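Local coordinates for polyketide synthase type I (Bacillus amyloliquefaciens, PDB 5KKU), which probably dehydrates acyl intermediates in polyketide antibiotic synthesis, as the N-terminal dehydratase domain of a multidomain synthase of the difficidin assembly line, at residues E157-E162 with F196-T201; Y20-H25 with R31-V36; H142-I147 with A203-A208; G146-R149 with E154-E157. All coordinates share one frame; numbering follows the deposited sequence.

Interaction 1 of 4, residues E157-E162 with F196-T201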
loop_
_atom_site.group_PDB
_atom_site.type_symbol
_atom_site.label_atom_id
_atom_site.label_comp_id
_atom_site.label_asym_id
_atom_site.label_seq_id
_atom_site.Cartn_x
_atom_site.Cartn_y
_atom_site.Cartn_z
ATOM N N GLU A 157 9.538 -7.405 -11.522
ATOM C CA GLU A 157 8.434 -7.663 -12.423
ATOM C C GLU A 157 7.022 -7.604 -11.871
ATOM O O GLU A 157 6.217 -6.886 -12.407
ATOM C CB GLU A 157 8.688 -8.935 -13.221
ATOM C CG GLU A 157 7.511 -9.574 -13.907
ATOM C CD GLU A 157 7.887 -10.542 -15.023
ATOM O OE1 GLU A 157 8.922 -11.203 -14.971
ATOM O OE2 GLU A 157 7.129 -10.658 -15.983
ATOM N N PHE A 158 6.760 -8.347 -10.826
ATOM C CA PHE A 158 5.483 -8.374 -10.248
ATOM C C PHE A 158 5.156 -7.077 -9.549
ATOM O O PHE A 158 4.052 -6.693 -9.475
ATOM C CB PHE A 158 5.528 -9.477 -9.216
ATOM C CG PHE A 158 4.237 -9.833 -8.622
ATOM C CD1 PHE A 158 3.714 -9.110 -7.623
ATOM C CD2 PHE A 158 3.577 -10.952 -9.040
ATOM C CE1 PHE A 158 2.530 -9.467 -7.071
ATOM C CE2 PHE A 158 2.399 -11.322 -8.492
ATOM C CZ PHE A 158 1.875 -10.581 -7.496
ATOM N N MET A 159 6.059 -6.376 -8.947
ATOM C CA MET A 159 5.611 -5.172 -8.281
ATOM C C MET A 159 5.742 -3.897 -9.065
ATOM O O MET A 159 5.204 -2.901 -8.694
ATOM C CB MET A 159 6.337 -5.017 -6.978
ATOM C CG MET A 159 5.964 -6.065 -5.990
ATOM S SD MET A 159 4.278 -6.007 -5.441
ATOM C CE MET A 159 4.281 -4.544 -4.495
ATOM N N LYS A 160 6.452 -3.931 -10.157
ATOM C CA LYS A 160 6.636 -2.666 -10.864
ATOM C C LYS A 160 5.536 -2.418 -11.888
ATOM O O LYS A 160 5.351 -3.165 -12.763
ATOM C CB LYS A 160 8.020 -2.604 -11.461
ATOM C CG LYS A 160 8.306 -1.556 -12.501
ATOM C CD LYS A 160 9.779 -1.573 -12.815
ATOM C CE LYS A 160 10.201 -0.545 -13.834
ATOM N NZ LYS A 160 10.540 0.716 -13.187
ATOM N N ASN A 161 4.745 -1.379 -11.688
ATOM C CA ASN A 161 3.669 -1.021 -12.592
ATOM C C ASN A 161 4.149 -0.309 -13.872
ATOM O O ASN A 161 5.098 0.421 -13.843
ATOM C CB ASN A 161 2.688 -0.078 -11.940
ATOM C CG ASN A 161 1.860 -0.686 -10.825
ATOM O OD1 ASN A 161 2.265 -1.529 -10.108
ATOM N ND2 ASN A 161 0.718 -0.169 -10.666
ATOM N N GLU A 162 3.455 -0.498 -14.973
ATOM C CA GLU A 162 3.712 0.223 -16.202
ATOM C C GLU A 162 2.702 1.320 -16.427
ATOM O O GLU A 162 1.536 1.128 -16.236
ATOM C CB GLU A 162 3.722 -0.689 -17.433
ATOM C CG GLU A 162 4.832 -1.698 -17.529
ATOM C CD GLU A 162 6.206 -1.095 -17.635
ATOM O OE1 GLU A 162 6.353 -0.023 -18.150
ATOM O OE2 GLU A 162 7.173 -1.691 -17.206
ATOM N N PHE A 196 -0.760 -2.773 -7.286
ATOM C CA PHE A 196 -1.546 -1.593 -7.459
ATOM C C PHE A 196 -1.509 -0.685 -6.235
ATOM O O PHE A 196 -1.316 0.480 -6.385
ATOM C CB PHE A 196 -2.979 -1.932 -7.807
ATOM C CG PHE A 196 -3.244 -2.126 -9.275
ATOM C CD1 PHE A 196 -2.593 -1.385 -10.225
ATOM C CD2 PHE A 196 -4.178 -3.030 -9.686
ATOM C CE1 PHE A 196 -2.832 -1.574 -11.544
ATOM C CE2 PHE A 196 -4.435 -3.225 -11.001
ATOM C CZ PHE A 196 -3.768 -2.491 -11.932
ATOM N N LEU A 197 -1.656 -1.252 -5.045
ATOM C CA LEU A 197 -1.658 -0.531 -3.807
ATOM C C LEU A 197 -0.321 0.171 -3.565
ATOM O O LEU A 197 -0.286 1.324 -3.270
ATOM C CB LEU A 197 -2.043 -1.449 -2.649
ATOM C CG LEU A 197 -3.456 -2.014 -2.539
ATOM C CD1 LEU A 197 -3.664 -2.682 -1.218
ATOM C CD2 LEU A 197 -4.493 -0.943 -2.715
ATOM N N ASP A 198 0.785 -0.544 -3.678
ATOM C CA ASP A 198 2.124 -0.008 -3.553
ATOM C C ASP A 198 2.387 1.172 -4.470
ATOM O O ASP A 198 2.757 2.188 -4.031
ATOM C CB ASP A 198 3.119 -1.114 -3.792
ATOM C CG ASP A 198 4.532 -0.706 -3.575
ATOM O OD1 ASP A 198 4.935 -0.408 -2.470
ATOM O OD2 ASP A 198 5.264 -0.693 -4.516
ATOM N N ALA A 199 2.178 0.997 -5.758
ATOM C CA ALA A 199 2.363 2.067 -6.714
ATOM C C ALA A 199 1.498 3.276 -6.444
ATOM O O ALA A 199 1.909 4.360 -6.724
ATOM C CB ALA A 199 2.153 1.600 -8.125
ATOM N N SER A 200 0.323 3.061 -5.915
ATOM C CA SER A 200 -0.569 4.139 -5.593
ATOM C C SER A 200 -0.115 5.012 -4.445
ATOM O O SER A 200 -0.468 6.128 -4.389
ATOM C CB SER A 200 -1.962 3.630 -5.341
ATOM O OG SER A 200 -2.474 3.059 -6.471
ATOM N N THR A 201 0.668 4.451 -3.541
ATOM C CA THR A 201 1.265 5.229 -2.483
ATOM C C THR A 201 2.269 6.233 -2.972
ATOM O O THR A 201 2.714 7.025 -2.222
ATOM C CB THR A 201 1.929 4.428 -1.369
ATOM O OG1 THR A 201 3.169 3.910 -1.800
ATOM C CG2 THR A 201 1.086 3.386 -0.893
#
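Phe196, in the helix that carries Asp198, meets the side-chain amide of Asn161 beside the CD1 side of its ring. The amide plane and the ring plane are turned 76° apart, and the approach is oblique to the ring. The Phe196 ring also packs on Leu177 and Ile237, and Phe233 meets it edge-to-face. The carbonyl of Phe196 takes two bonds one turn later, from Ser200 N at 3.1 Å and from Ser200 OG at 2.8 Å. The two donors come from opposite faces of the carbonyl plane.

Asp198 is next to touch the loop. Its CB lies 3.7 Å from Met159 CE, and the two side chains cross at about a right angle. Met159 is bent at both chi2 (-65°) and chi3 (-69°). These bends carry its methyl across to the base of the aspartate. The polar end of Asp198 is held by His155, which bonds to OD2.

Ala199 gives the closest packing. Its CB stands 3.5 Å from Asn161 CG, so the methyl rests against the amide. Farther along, Thr201 OG1 binds Asp198 O at 2.8 Å, in the carbonyl plane.

Asp198 is the predicted proton donor of the C-terminal hotdog fold. The contact is buried, and no hydrogen bond crosses between the two segments. Met159 CE lies nearest Asp198 CB, with CG and OD2 slightly farther. The polar partner of the carboxylate is His155, so the contact with the loop probably places Asp198 by packing.

Interaction 2 of 4, residues Y20-H25 with R31-V36; sequences YIVRDH and RVLPGV
Ile21 CG2 presses on Pro34 CD at 3.4 Å, tighter than usual for two carbons. This is the dense side of the contact. The same methyl also reaches Leu33 CD1 at 3.8 Å. It can serve both because it stands opposite the backbone N of Ile21, while CG1 (chi1 -61°) turns to lie beside that N. Val22 packs closely too, with its CG1 3.2 Å from Val32 O. The extended Arg31 chain runs past Val22 O, which is 3.3 Å from Arg31 CG.

Pro34 CG lies over one face of the His25 imidazole in a CH-pi contact. It is 4.1 Å from the ring centroid and 20° off the normal. Val32 O sits at the edge of the same ring, in its plane. The imidazole is thus bounded on a face and along an edge.

His25 is the predicted proton acceptor of the N-terminal hotdog fold. His25 and Pro34 are spaced as the first and last residues of the HxxxGxxxxP motif of dehydratases. His25 opens strand 25-27, and Pro34 follows the adjoining antiparallel strand 30-33. Within this contact the strands are joined by a single weak bond, from Val32 N to His25 O at 3.4 Å.

Packing is looser at the arginine ends. Arg31 NH1 is 4.0 Å from Arg23 CB, and the Arg31 guanidinium has Arg23 CG over one face. Both arginines are partly exposed, and their polar ends turn to different partners. Arg31 NH1 bonds to His17 O, while Arg23 NH1 forms a salt bridge with Asp24 OD2 at 3.1 Å.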
loop_
_atom_site.group_PDB
_atom_site.type_symbol
_atom_site.label_atom_id
_atom_site.label_comp_id
_atom_site.label_asym_id
_atom_site.label_seq_id
_atom_site.Cartn_x
_atom_site.Cartn_y
_atom_site.Cartn_z
ATOM N N TYR A 20 6.062 -13.642 -4.581
ATOM C CA TYR A 20 6.409 -12.731 -5.643
ATOM C C TYR A 20 6.515 -11.292 -5.180
ATOM O O TYR A 20 7.257 -10.571 -5.729
ATOM C CB TYR A 20 5.467 -12.800 -6.839
ATOM C CG TYR A 20 5.524 -14.026 -7.701
ATOM C CD1 TYR A 20 6.572 -14.262 -8.531
ATOM C CD2 TYR A 20 4.498 -14.920 -7.712
ATOM C CE1 TYR A 20 6.603 -15.351 -9.348
ATOM C CE2 TYR A 20 4.532 -16.009 -8.513
ATOM C CZ TYR A 20 5.597 -16.206 -9.326
ATOM O OH TYR A 20 5.660 -17.239 -10.105
ATOM N N ILE A 21 5.747 -10.922 -4.159
ATOM C CA ILE A 21 5.771 -9.562 -3.636
ATOM C C ILE A 21 7.162 -9.188 -3.132
ATOM O O ILE A 21 7.776 -8.239 -3.619
ATOM C CB ILE A 21 4.755 -9.377 -2.495
ATOM C CG1 ILE A 21 3.335 -9.648 -2.996
ATOM C CG2 ILE A 21 4.860 -7.978 -1.909
ATOM C CD1 ILE A 21 2.391 -10.140 -1.921
ATOM N N VAL A 22 7.652 -9.941 -2.152
ATOM C CA VAL A 22 8.969 -9.690 -1.580
ATOM C C VAL A 22 10.075 -9.977 -2.590
ATOM O O VAL A 22 11.144 -9.368 -2.545
ATOM C CB VAL A 22 9.208 -10.541 -0.318
ATOM C CG1 VAL A 22 8.169 -10.216 0.745
ATOM C CG2 VAL A 22 9.180 -12.022 -0.664
ATOM N N ARG A 23 9.838 -10.873 -3.486
ATOM C CA ARG A 23 10.844 -11.149 -4.431
ATOM C C ARG A 23 11.083 -9.944 -5.287
ATOM O O ARG A 23 12.170 -9.658 -5.640
ATOM C CB ARG A 23 10.409 -12.338 -5.230
ATOM C CG ARG A 23 11.158 -12.754 -6.455
ATOM C CD ARG A 23 10.206 -13.732 -7.086
ATOM N NE ARG A 23 10.518 -14.210 -8.387
ATOM C CZ ARG A 23 10.142 -13.670 -9.529
ATOM N NH1 ARG A 23 9.464 -12.587 -9.616
ATOM N NH2 ARG A 23 10.458 -14.272 -10.615
ATOM N N ASP A 24 10.015 -9.223 -5.566
ATOM C CA ASP A 24 10.070 -8.105 -6.485
ATOM C C ASP A 24 9.903 -6.768 -5.752
ATOM O O ASP A 24 9.522 -5.789 -6.297
ATOM C CB ASP A 24 9.037 -8.279 -7.580
ATOM C CG ASP A 24 9.398 -9.374 -8.565
ATOM O OD1 ASP A 24 10.492 -9.916 -8.512
ATOM O OD2 ASP A 24 8.591 -9.657 -9.400
ATOM N N HIS A 25 10.206 -6.791 -4.472
ATOM C CA HIS A 25 10.316 -5.584 -3.661
ATOM C C HIS A 25 11.437 -5.669 -2.646
ATOM O O HIS A 25 11.298 -6.217 -1.571
ATOM C CB HIS A 25 9.003 -5.178 -3.004
ATOM C CG HIS A 25 9.065 -3.857 -2.338
ATOM N ND1 HIS A 25 9.177 -3.719 -0.985
ATOM C CD2 HIS A 25 9.033 -2.613 -2.833
ATOM C CE1 HIS A 25 9.218 -2.448 -0.676
ATOM N NE2 HIS A 25 9.140 -1.760 -1.782
ATOM N N ARG A 31 14.616 -8.438 1.016
ATOM C CA ARG A 31 13.213 -8.644 0.678
ATOM C C ARG A 31 12.306 -8.263 1.844
ATOM O O ARG A 31 12.414 -8.822 2.935
ATOM C CB ARG A 31 12.966 -10.098 0.274
ATOM C CG ARG A 31 13.769 -10.552 -0.934
ATOM C CD ARG A 31 13.386 -11.961 -1.356
ATOM N NE ARG A 31 14.351 -12.534 -2.289
ATOM C CZ ARG A 31 14.136 -13.632 -3.006
ATOM N NH1 ARG A 31 12.984 -14.282 -2.897
ATOM N NH2 ARG A 31 15.071 -14.082 -3.831
ATOM N N VAL A 32 11.412 -7.309 1.605
ATOM C CA VAL A 32 10.484 -6.852 2.633
ATOM C C VAL A 32 9.043 -6.907 2.137
ATOM O O VAL A 32 8.794 -7.095 0.946
ATOM C CB VAL A 32 10.807 -5.417 3.087
ATOM C CG1 VAL A 32 9.855 -4.983 4.191
ATOM C CG2 VAL A 32 12.253 -5.319 3.550
ATOM N N LEU A 33 8.098 -6.742 3.057
ATOM C CA LEU A 33 6.682 -6.773 2.714
ATOM C C LEU A 33 6.071 -5.376 2.764
ATOM O O LEU A 33 6.004 -4.759 3.832
ATOM C CB LEU A 33 5.924 -7.712 3.655
ATOM C CG LEU A 33 4.450 -7.960 3.321
ATOM C CD1 LEU A 33 4.282 -8.287 1.846
ATOM C CD2 LEU A 33 3.882 -9.072 4.190
ATOM N N PRO A 34 5.616 -4.873 1.551
ATOM C CA PRO A 34 5.033 -3.522 1.641
ATOM C C PRO A 34 3.932 -3.447 2.695
ATOM O O PRO A 34 3.111 -4.359 2.793
ATOM C CB PRO A 34 4.441 -3.289 0.249
ATOM C CG PRO A 34 5.344 -4.033 -0.657
ATOM C CD PRO A 34 5.545 -5.316 0.085
ATOM N N GLY A 35 3.921 -2.367 3.469
ATOM C CA GLY A 35 2.921 -2.183 4.506
ATOM C C GLY A 35 1.509 -2.177 3.957
ATOM O O GLY A 35 0.580 -2.662 4.603
ATOM N N VAL A 36 1.347 -1.627 2.758
ATOM C CA VAL A 36 0.054 -1.558 2.125
ATOM C C VAL A 36 -0.447 -2.891 1.611
ATOM O O VAL A 36 -1.586 -3.068 1.439
ATOM C CB VAL A 36 -0.016 -0.502 1.004
ATOM C CG1 VAL A 36 0.003 0.875 1.564
ATOM C CG2 VAL A 36 1.035 -0.693 -0.065
#

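Interaction 3 of 4, residues H142-I147 with A203-A208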
loop_
_atom_site.group_PDB
_atom_site.type_symbol
_atom_site.label_atom_id
_atom_site.label_comp_id
_atom_site.label_asym_id
_atom_site.label_seq_id
_atom_site.Cartn_x
_atom_site.Cartn_y
_atom_site.Cartn_z
ATOM N N HIS A 142 8.445 4.965 -15.208
ATOM C CA HIS A 142 9.658 4.384 -14.845
ATOM C C HIS A 142 10.539 5.433 -14.199
ATOM O O HIS A 142 11.395 5.097 -13.439
ATOM C CB HIS A 142 10.284 3.814 -16.062
ATOM C CG HIS A 142 11.675 3.371 -15.856
ATOM N ND1 HIS A 142 11.988 2.091 -15.527
ATOM C CD2 HIS A 142 12.836 4.035 -15.962
ATOM C CE1 HIS A 142 13.291 1.983 -15.422
ATOM N NE2 HIS A 142 13.827 3.151 -15.681
ATOM N N ASP A 143 10.289 6.705 -14.517
ATOM C CA ASP A 143 11.029 7.790 -13.908
ATOM C C ASP A 143 10.532 8.098 -12.526
ATOM O O ASP A 143 11.276 8.472 -11.675
ATOM C CB ASP A 143 11.095 9.051 -14.774
ATOM C CG ASP A 143 11.659 8.802 -16.159
ATOM O OD1 ASP A 143 12.833 8.563 -16.348
ATOM O OD2 ASP A 143 10.904 8.885 -17.101
ATOM N N ILE A 144 9.243 7.967 -12.327
ATOM C CA ILE A 144 8.664 8.067 -11.015
ATOM C C ILE A 144 9.279 7.034 -10.065
ATOM O O ILE A 144 9.640 7.344 -8.996
ATOM C CB ILE A 144 7.136 7.943 -11.055
ATOM C CG1 ILE A 144 6.514 9.031 -11.916
ATOM C CG2 ILE A 144 6.557 7.880 -9.666
ATOM C CD1 ILE A 144 6.475 10.370 -11.298
ATOM N N TYR A 145 9.461 5.821 -10.527
ATOM C CA TYR A 145 10.090 4.783 -9.747
ATOM C C TYR A 145 11.589 5.125 -9.454
ATOM O O TYR A 145 12.204 4.576 -8.589
ATOM C CB TYR A 145 9.964 3.432 -10.452
ATOM C CG TYR A 145 8.648 2.721 -10.269
ATOM C CD1 TYR A 145 8.269 2.210 -9.043
ATOM C CD2 TYR A 145 7.778 2.586 -11.300
ATOM C CE1 TYR A 145 7.090 1.579 -8.863
ATOM C CE2 TYR A 145 6.594 1.952 -11.120
ATOM C CZ TYR A 145 6.265 1.459 -9.898
ATOM O OH TYR A 145 5.112 0.834 -9.698
ATOM N N GLY A 146 12.135 6.056 -10.214
ATOM C CA GLY A 146 13.495 6.469 -10.069
ATOM C C GLY A 146 13.752 6.981 -8.694
ATOM O O GLY A 146 14.830 6.951 -8.226
ATOM N N ILE A 147 12.713 7.437 -8.051
ATOM C CA ILE A 147 12.818 7.927 -6.716
ATOM C C ILE A 147 13.074 6.772 -5.736
ATOM O O ILE A 147 13.863 6.894 -4.840
ATOM C CB ILE A 147 11.607 8.769 -6.373
ATOM C CG1 ILE A 147 11.617 10.016 -7.243
ATOM C CG2 ILE A 147 11.656 9.175 -4.929
ATOM C CD1 ILE A 147 10.284 10.670 -7.458
ATOM N N ALA A 203 1.454 8.426 -5.131
ATOM C CA ALA A 203 0.683 9.614 -5.498
ATOM C C ALA A 203 1.252 10.942 -5.008
ATOM O O ALA A 203 1.663 11.076 -3.897
ATOM C CB ALA A 203 -0.748 9.477 -5.061
ATOM N N GLY A 204 1.297 11.897 -5.899
ATOM C CA GLY A 204 1.791 13.205 -5.578
ATOM C C GLY A 204 3.251 13.363 -5.835
ATOM O O GLY A 204 3.760 14.388 -5.598
ATOM N N SER A 205 3.911 12.327 -6.318
ATOM C CA SER A 205 5.319 12.418 -6.612
ATOM C C SER A 205 5.662 13.493 -7.640
ATOM O O SER A 205 6.699 14.096 -7.576
ATOM C CB SER A 205 5.854 11.088 -7.070
ATOM O OG SER A 205 5.806 10.145 -6.048
ATOM N N SER A 206 4.810 13.730 -8.597
ATOM C CA SER A 206 5.058 14.741 -9.568
ATOM C C SER A 206 5.002 16.109 -8.913
ATOM O O SER A 206 5.624 17.018 -9.322
ATOM C CB SER A 206 4.027 14.610 -10.671
ATOM O OG SER A 206 2.870 15.340 -10.389
ATOM N N PHE A 207 4.200 16.278 -7.900
ATOM C CA PHE A 207 4.228 17.542 -7.220
ATOM C C PHE A 207 5.530 17.533 -6.480
ATOM O O PHE A 207 5.749 16.650 -5.692
ATOM C CB PHE A 207 3.142 17.639 -6.191
ATOM C CG PHE A 207 1.768 17.483 -6.730
ATOM C CD1 PHE A 207 1.364 18.166 -7.841
ATOM C CD2 PHE A 207 0.884 16.687 -6.093
ATOM C CE1 PHE A 207 0.100 18.043 -8.300
ATOM C CE2 PHE A 207 -0.370 16.554 -6.552
ATOM C CZ PHE A 207 -0.762 17.222 -7.666
ATOM N N ALA A 208 6.388 18.509 -6.714
ATOM C CA ALA A 208 7.759 18.416 -6.293
ATOM C C ALA A 208 8.952 17.801 -6.911
ATOM O O ALA A 208 9.905 17.551 -6.233
ATOM C CB ALA A 208 7.871 18.072 -4.827
#
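Ile144 has its CG1 beside the backbone N (chi1 -60°), which leaves CG2 on the opposite side of CB from that N and aimed at Ser205. Ser205 OG is likewise turned beside its own backbone N (chi1 -66°), where it binds Leu202 O. The serine therefore offers a carbon to the isoleucine. Ser205 CB and Ile144 CG2 meet at 4.2 Å.

Ile147 adds a second, lighter touch. Its chain is extended at chi2, and CD1 comes to 4.5 Å from Ser205 CB. Both isoleucines touch the same serine carbon. No hydrogen bond crosses the contact, and the buried area is small.

The 142-147 segment is turned tightly, with Gly146 N bonded to Asp143 O at 3.0 Å and Ile147 N to Ile144 O at 3.2 Å. On the other segment, Ser206 OG bonds to Gln167 and Glu173.

This is plain packing within the C-terminal hotdog fold. It joins the 142-147 segment, which runs into helix 146-150, to the loop after helix 194-200. Ile144 also rests on Val165 of strand 162-168, and Phe207 leans on strands 162-168, 172-178 and 236-248.

Interaction 4 of 4, residues G146-R149 with E154-E157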
loop_
_atom_site.group_PDB
_atom_site.type_symbol
_atom_site.label_atom_id
_atom_site.label_comp_id
_atom_site.label_asym_id
_atom_site.label_seq_id
_atom_site.Cartn_x
_atom_site.Cartn_y
_atom_site.Cartn_z
ATOM N N GLY A 146 12.135 6.056 -10.214
ATOM C CA GLY A 146 13.495 6.469 -10.069
ATOM C C GLY A 146 13.752 6.981 -8.694
ATOM O O GLY A 146 14.830 6.951 -8.226
ATOM N N ILE A 147 12.713 7.437 -8.051
ATOM C CA ILE A 147 12.818 7.927 -6.716
ATOM C C ILE A 147 13.074 6.772 -5.736
ATOM O O ILE A 147 13.863 6.894 -4.840
ATOM C CB ILE A 147 11.607 8.769 -6.373
ATOM C CG1 ILE A 147 11.617 10.016 -7.243
ATOM C CG2 ILE A 147 11.656 9.175 -4.929
ATOM C CD1 ILE A 147 10.284 10.670 -7.458
ATOM N N ALA A 148 12.414 5.655 -5.959
ATOM C CA ALA A 148 12.597 4.520 -5.145
ATOM C C ALA A 148 13.962 3.912 -5.414
ATOM O O ALA A 148 14.615 3.504 -4.486
ATOM C CB ALA A 148 11.487 3.531 -5.360
ATOM N N ARG A 149 14.405 3.939 -6.651
ATOM C CA ARG A 149 15.631 3.294 -7.009
ATOM C C ARG A 149 16.821 3.949 -6.436
ATOM O O ARG A 149 17.695 3.301 -6.034
ATOM C CB ARG A 149 15.793 3.146 -8.511
ATOM C CG ARG A 149 14.928 2.101 -9.160
ATOM C CD ARG A 149 15.282 1.887 -10.607
ATOM N NE ARG A 149 15.301 3.069 -11.477
ATOM C CZ ARG A 149 14.257 3.607 -12.102
ATOM N NH1 ARG A 149 13.048 3.136 -11.968
ATOM N NH2 ARG A 149 14.438 4.652 -12.850
ATOM N N GLU A 154 14.039 -1.430 -4.856
ATOM C CA GLU A 154 13.995 -1.982 -6.168
ATOM C C GLU A 154 12.779 -2.817 -6.473
ATOM O O GLU A 154 12.573 -3.864 -5.922
ATOM C CB GLU A 154 15.252 -2.772 -6.484
ATOM C CG GLU A 154 16.545 -2.001 -6.463
ATOM C CD GLU A 154 16.822 -1.140 -7.694
ATOM O OE1 GLU A 154 16.556 -1.544 -8.827
ATOM O OE2 GLU A 154 17.363 -0.065 -7.516
ATOM N N HIS A 155 11.977 -2.355 -7.391
ATOM C CA HIS A 155 10.838 -3.091 -7.798
ATOM C C HIS A 155 11.149 -4.041 -8.924
ATOM O O HIS A 155 11.745 -3.660 -9.893
ATOM C CB HIS A 155 9.748 -2.157 -8.245
ATOM C CG HIS A 155 9.063 -1.432 -7.144
ATOM N ND1 HIS A 155 9.532 -0.250 -6.637
ATOM C CD2 HIS A 155 7.923 -1.697 -6.482
ATOM C CE1 HIS A 155 8.712 0.173 -5.710
ATOM N NE2 HIS A 155 7.731 -0.687 -5.593
ATOM N N GLY A 156 10.782 -5.290 -8.753
ATOM C CA GLY A 156 10.805 -6.296 -9.782
ATOM C C GLY A 156 9.537 -6.466 -10.610
ATOM O O GLY A 156 8.604 -5.779 -10.417
ATOM N N GLU A 157 9.538 -7.405 -11.522
ATOM C CA GLU A 157 8.434 -7.663 -12.423
ATOM C C GLU A 157 7.022 -7.604 -11.871
ATOM O O GLU A 157 6.217 -6.886 -12.407
ATOM C CB GLU A 157 8.688 -8.935 -13.221
ATOM C CG GLU A 157 7.511 -9.574 -13.907
ATOM C CD GLU A 157 7.887 -10.542 -15.023
ATOM O OE1 GLU A 157 8.922 -11.203 -14.971
ATOM O OE2 GLU A 157 7.129 -10.658 -15.983
#
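Ala148 and His155 make the apolar part of the contact. Ala148 CB lies 4.4 Å from His155 CE1, at the edge of the imidazole and near its plane. The methyl abuts the rim of the ring. Tyr145 and His25 both meet the His155 ring edge-to-face. Its NE2 is bonded to Asp198, the predicted proton donor.

The two segments belong to helix 146-150 and strand 153-155, which are joined by a very short turn. Strand 153-155 belongs to the C-terminal hotdog region. It nevertheless pairs antiparallel with strand 25-27 of the N-terminal hotdog, through Glu154 with Arg26, and Gly156 just beyond it bonds to Asp24. It is an outermost strand of this small sheet and ties the two halves of the double hotdog together.

The charged residues meet through a stem rather than through their charges. Arg149 and Glu154 cross at about a right angle, and their guanidinium and carboxylate planes are 63° apart. The carboxylate touches the aliphatic stem of the arginine, with Glu154 OE2 3.7 Å from Arg149 CG. No salt bridge forms, as Arg149 NE stays 5.5 Å from Glu154 OE2. A bend at chi3 (-54°) folds the arginine back over its own helix. One face of its guanidinium there covers Gly146 CA, and NH1 bonds to His142 O.

In the fold
Interactions 1, 2 and 4 meet at the predicted active site. Interaction 2 brings His25, interaction 1 brings Asp198, and His155 of interaction 4 touches both. His155 NE2 lies 2.7 Å from Asp198 OD2 and 3.6 Å from His25 CD2. The side chain of Pro34 is about 4 Å from that of Asp198, and that of Met159 about 4 Å from that of His25, so each hotdog packs against the predicted catalytic residue of the other. Asp24 OD2 ties interaction 2 to interaction 1 through Phe158 N at 2.7 Å. Interaction 3 lies farther out, its nearest atoms about 8 Å from interaction 2. It shares helix 146-150 with interaction 4 and reaches interaction 1 through Tyr145 OH, 3.0 Å from Asn161 N.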